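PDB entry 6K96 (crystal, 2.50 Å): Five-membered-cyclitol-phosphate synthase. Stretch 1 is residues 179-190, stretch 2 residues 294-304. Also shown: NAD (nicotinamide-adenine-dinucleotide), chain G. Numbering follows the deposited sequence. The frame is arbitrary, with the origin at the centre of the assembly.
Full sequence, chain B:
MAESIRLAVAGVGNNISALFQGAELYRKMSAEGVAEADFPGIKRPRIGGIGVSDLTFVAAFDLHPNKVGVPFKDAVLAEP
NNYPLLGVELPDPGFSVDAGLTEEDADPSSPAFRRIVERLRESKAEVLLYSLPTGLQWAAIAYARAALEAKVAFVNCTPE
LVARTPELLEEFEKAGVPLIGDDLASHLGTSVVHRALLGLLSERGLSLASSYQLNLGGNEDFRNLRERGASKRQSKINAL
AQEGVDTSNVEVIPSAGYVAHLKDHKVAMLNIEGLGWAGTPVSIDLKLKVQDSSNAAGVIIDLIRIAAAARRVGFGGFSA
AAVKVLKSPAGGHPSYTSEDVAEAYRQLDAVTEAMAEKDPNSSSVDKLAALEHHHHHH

Stretch 1 (179-190) LIGDDLASHLGT
Stretch 2 (294-304) SNAAGVIIDLI

Stretch 1 begins as a strand, Leu-179 and Ile-180 included, and continues past a cis peptide before Asp-182; it runs antiparallel to the helix of stretch 2 as an irregular loop, largely extended but turning at Asp-183 (phi/psi 82/105) and at His-187 (-43/-56), so that Ile-180 lies by Leu-303 (CA to CA 7.1 Å) and His-187 by Asn-295 (4.5 Å). The helix is kinked: Val-299 N bonds to Ala-296 O (2.9 Å), not to the turn before. Polar pairing gathers at Asn-295. Asn-295 O, which Val-299 N does not reach (4.3 Å), accepts His-187 N (2.8 Å); its side chain (chi1 -102°, chi2 -6°) mimics a peptide, OD1 accepting Leu-188 N (3.0 Å) while ND2 donates to Leu-188 O (2.8 Å). Water joins ND2 of Asn-295 (2.7 Å) to OG of Ser-186 (3.0 Å), and the same OG accepts N7N of NAD (3.0 Å). The His-187 ring (t) has Gly-298 O over one face and ND1 3.6 Å from Gly-298 CA; a CB on that glycine would clash with ND1. Apolar packing centres on Leu-184 (m, t): CD1 meets Ile-300 CG1 (3.6 Å) and Ala-296 CB (4.0 Å), CD2 meets Leu-303 CD1 (3.5 Å) and Val-299 CG1 (3.9 Å). Ile-180 (m, m) extends this layer, CG2 to Leu-303 CD2 at 3.7 Å.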

# COMPACT_ATOMS: atom_id res chain seq x y z
N LEU B 179 -25.69 30.58 -15.97
CA LEU B 179 -25.66 30.13 -14.56
C LEU B 179 -25.17 28.68 -14.55
O LEU B 179 -25.87 27.80 -15.07
CB LEU B 179 -27.07 30.27 -13.95
CG LEU B 179 -27.25 29.80 -12.50
CD1 LEU B 179 -26.56 30.74 -11.51
CD2 LEU B 179 -28.73 29.68 -12.14
N ILE B 180 -23.99 28.44 -13.97
CA ILE B 180 -23.26 27.14 -14.10
C ILE B 180 -23.12 26.53 -12.72
O ILE B 180 -22.44 27.12 -11.86
CB ILE B 180 -21.90 27.35 -14.80
CG1 ILE B 180 -22.09 28.14 -16.11
CG2 ILE B 180 -21.17 26.03 -15.02
CD1 ILE B 180 -22.99 27.48 -17.13
N GLY B 181 -23.76 25.39 -12.52
CA GLY B 181 -23.83 24.76 -11.20
C GLY B 181 -24.73 23.54 -11.23
O GLY B 181 -25.36 23.31 -12.25
N ASP B 182 -24.72 22.77 -10.13
CA ASP B 182 -23.95 23.12 -8.94
C ASP B 182 -22.93 22.02 -8.55
O ASP B 182 -23.11 20.86 -8.91
CB ASP B 182 -24.87 23.35 -7.73
CG ASP B 182 -25.97 24.34 -8.01
OD1 ASP B 182 -25.65 25.42 -8.51
OD2 ASP B 182 -27.14 23.99 -7.79
N ASP B 183 -21.90 22.42 -7.82
CA ASP B 183 -21.02 21.53 -7.01
C ASP B 183 -19.95 20.86 -7.89
O ASP B 183 -20.35 19.90 -8.58
CB ASP B 183 -21.86 20.48 -6.28
CG ASP B 183 -21.13 19.84 -5.13
OD1 ASP B 183 -19.99 20.29 -4.82
OD2 ASP B 183 -21.71 18.90 -4.53
N LEU B 184 -18.69 21.32 -7.81
CA LEU B 184 -17.55 20.74 -8.59
C LEU B 184 -17.41 19.24 -8.31
O LEU B 184 -17.27 18.88 -7.11
CB LEU B 184 -16.20 21.36 -8.23
CG LEU B 184 -16.08 22.87 -8.37
CD1 LEU B 184 -14.64 23.27 -8.17
CD2 LEU B 184 -16.62 23.33 -9.71
N ALA B 185 -17.37 18.44 -9.38
CA ALA B 185 -16.82 17.06 -9.37
C ALA B 185 -15.30 17.10 -9.57
O ALA B 185 -14.83 17.49 -10.67
CB ALA B 185 -17.50 16.27 -10.45
N SER B 186 -14.52 16.73 -8.55
CA SER B 186 -13.06 16.99 -8.51
C SER B 186 -12.42 16.36 -9.75
O SER B 186 -12.95 15.35 -10.23
CB SER B 186 -12.45 16.52 -7.21
OG SER B 186 -12.32 17.60 -6.25
N HIS B 187 -11.35 16.97 -10.29
CA HIS B 187 -10.68 16.53 -11.54
C HIS B 187 -10.55 15.01 -11.51
O HIS B 187 -11.05 14.31 -12.44
CB HIS B 187 -9.29 17.18 -11.74
CG HIS B 187 -8.88 17.22 -13.18
ND1 HIS B 187 -7.78 17.94 -13.63
CD2 HIS B 187 -9.47 16.70 -14.29
CE1 HIS B 187 -7.71 17.84 -14.94
NE2 HIS B 187 -8.74 17.10 -15.37
N LEU B 188 -9.92 14.50 -10.45
CA LEU B 188 -9.86 13.04 -10.18
C LEU B 188 -10.17 12.78 -8.71
O LEU B 188 -9.32 12.95 -7.85
CB LEU B 188 -8.51 12.42 -10.53
CG LEU B 188 -8.51 10.90 -10.30
CD1 LEU B 188 -9.49 10.20 -11.24
CD2 LEU B 188 -7.13 10.32 -10.43
N GLY B 189 -11.36 12.31 -8.46
CA GLY B 189 -11.84 12.24 -7.08
C GLY B 189 -11.79 10.86 -6.55
O GLY B 189 -11.91 9.93 -7.35
N THR B 190 -11.68 10.77 -5.23
CA THR B 190 -11.67 9.51 -4.48
C THR B 190 -12.76 8.60 -5.02
O THR B 190 -12.50 7.36 -5.19
CB THR B 190 -11.87 9.87 -3.01
OG1 THR B 190 -11.02 10.97 -2.70
CG2 THR B 190 -11.60 8.68 -2.12
N SER B 294 -5.88 21.59 -6.82
CA SER B 294 -5.65 21.35 -8.27
C SER B 294 -6.85 20.56 -8.78
O SER B 294 -7.25 20.79 -9.93
CB SER B 294 -4.32 20.63 -8.58
OG SER B 294 -3.19 21.50 -8.44
N ASN B 295 -7.44 19.70 -7.94
CA ASN B 295 -8.61 18.90 -8.36
C ASN B 295 -9.77 19.86 -8.57
O ASN B 295 -10.67 19.48 -9.27
CB ASN B 295 -9.01 17.83 -7.35
CG ASN B 295 -8.59 16.42 -7.69
OD1 ASN B 295 -8.07 16.15 -8.76
ND2 ASN B 295 -8.83 15.49 -6.78
N ALA B 296 -9.77 21.04 -7.94
CA ALA B 296 -10.80 22.08 -8.15
C ALA B 296 -10.44 22.80 -9.43
O ALA B 296 -11.25 22.83 -10.31
CB ALA B 296 -10.83 23.05 -7.00
N ALA B 297 -9.23 23.35 -9.52
CA ALA B 297 -8.85 24.30 -10.61
C ALA B 297 -8.84 23.57 -11.96
O ALA B 297 -9.33 24.12 -12.94
CB ALA B 297 -7.53 24.97 -10.33
N GLY B 298 -8.44 22.32 -11.97
CA GLY B 298 -8.56 21.46 -13.16
C GLY B 298 -9.96 21.39 -13.73
O GLY B 298 -10.09 21.01 -14.90
N VAL B 299 -10.98 21.74 -12.94
CA VAL B 299 -12.40 21.70 -13.42
C VAL B 299 -12.94 23.13 -13.51
O VAL B 299 -13.67 23.44 -14.45
CB VAL B 299 -13.19 20.74 -12.51
CG1 VAL B 299 -14.62 21.17 -12.33
CG2 VAL B 299 -13.08 19.30 -13.00
N ILE B 300 -12.51 24.01 -12.62
CA ILE B 300 -12.92 25.43 -12.66
C ILE B 300 -12.51 25.95 -14.04
O ILE B 300 -13.37 26.44 -14.77
CB ILE B 300 -12.36 26.22 -11.47
CG1 ILE B 300 -12.93 25.67 -10.17
CG2 ILE B 300 -12.69 27.69 -11.59
CD1 ILE B 300 -12.29 26.24 -8.91
N ILE B 301 -11.27 25.75 -14.46
CA ILE B 301 -10.82 26.31 -15.77
C ILE B 301 -11.76 25.92 -16.92
O ILE B 301 -11.87 26.69 -17.83
CB ILE B 301 -9.38 25.90 -16.09
CG1 ILE B 301 -8.79 26.83 -17.15
CG2 ILE B 301 -9.35 24.42 -16.50
CD1 ILE B 301 -8.85 28.26 -16.77
N ASP B 302 -12.35 24.73 -16.89
CA ASP B 302 -13.42 24.27 -17.81
C ASP B 302 -14.66 25.19 -17.61
O ASP B 302 -14.97 25.95 -18.52
CB ASP B 302 -13.71 22.79 -17.52
CG ASP B 302 -13.07 21.81 -18.49
OD1 ASP B 302 -13.67 21.61 -19.54
OD2 ASP B 302 -11.98 21.24 -18.19
N LEU B 303 -15.27 25.18 -16.41
CA LEU B 303 -16.55 25.89 -16.13
C LEU B 303 -16.42 27.40 -16.41
O LEU B 303 -17.36 27.95 -16.98
CB LEU B 303 -16.97 25.63 -14.67
CG LEU B 303 -17.30 24.19 -14.31
CD1 LEU B 303 -17.78 24.13 -12.88
CD2 LEU B 303 -18.34 23.60 -15.24
N ILE B 304 -15.36 28.07 -15.98
CA ILE B 304 -15.29 29.55 -16.15
C ILE B 304 -15.22 29.87 -17.63
O ILE B 304 -15.71 30.94 -18.02
CB ILE B 304 -14.15 30.24 -15.40
CG1 ILE B 304 -12.79 29.66 -15.78
CG2 ILE B 304 -14.41 30.23 -13.90
CD1 ILE B 304 -11.66 30.25 -14.98
PA NAD G . -11.08 27.78 1.09
O1A NAD G . -11.52 27.50 2.48
O2A NAD G . -9.60 27.66 0.84
O5B NAD G . -11.63 29.13 0.48
C5B NAD G . -12.73 29.71 1.21
C4B NAD G . -12.60 31.21 1.18
O4B NAD G . -13.88 31.90 1.38
C3B NAD G . -11.68 31.76 2.27
O3B NAD G . -10.84 32.75 1.70
C2B NAD G . -12.67 32.40 3.24
O2B NAD G . -11.89 33.25 4.03
C1B NAD G . -13.62 33.02 2.21
N9A NAD G . -14.90 33.52 2.69
C8A NAD G . -15.57 33.02 3.78
N7A NAD G . -16.75 33.56 3.95
C5A NAD G . -16.88 34.46 2.90
C6A NAD G . -17.93 35.34 2.55
N6A NAD G . -19.06 35.41 3.23
N1A NAD G . -17.78 36.08 1.41
C2A NAD G . -16.62 35.97 0.75
N3A NAD G . -15.57 35.20 1.00
C4A NAD G . -15.75 34.44 2.10
O3 NAD G . -11.82 26.74 0.15
PN NAD G . -11.32 26.07 -1.22
O1N NAD G . -10.91 27.15 -2.13
O2N NAD G . -10.42 24.97 -0.76
O5D NAD G . -12.71 25.45 -1.75
C5D NAD G . -13.82 26.39 -2.03
C4D NAD G . -15.11 25.63 -2.17
O4D NAD G . -15.08 24.74 -3.31
C3D NAD G . -15.43 24.77 -0.94
O3D NAD G . -16.82 24.82 -0.74
C2D NAD G . -15.12 23.35 -1.43
O2D NAD G . -15.86 22.30 -0.85
C1D NAD G . -15.56 23.45 -2.89
N1N NAD G . -14.99 22.31 -3.67
C2N NAD G . -13.58 22.03 -3.57
C3N NAD G . -13.03 20.88 -4.11
C7N NAD G . -11.53 20.68 -4.00
O7N NAD G . -10.83 21.58 -3.56
N7N NAD G . -11.02 19.51 -4.38
C4N NAD G . -13.90 19.98 -4.72
C5N NAD G . -15.22 20.34 -4.96
C6N NAD G . -15.76 21.46 -4.36
O HOH W 1 -10.42 16.00 -4.62
O HOH W 2 -6.20 18.40 -11.70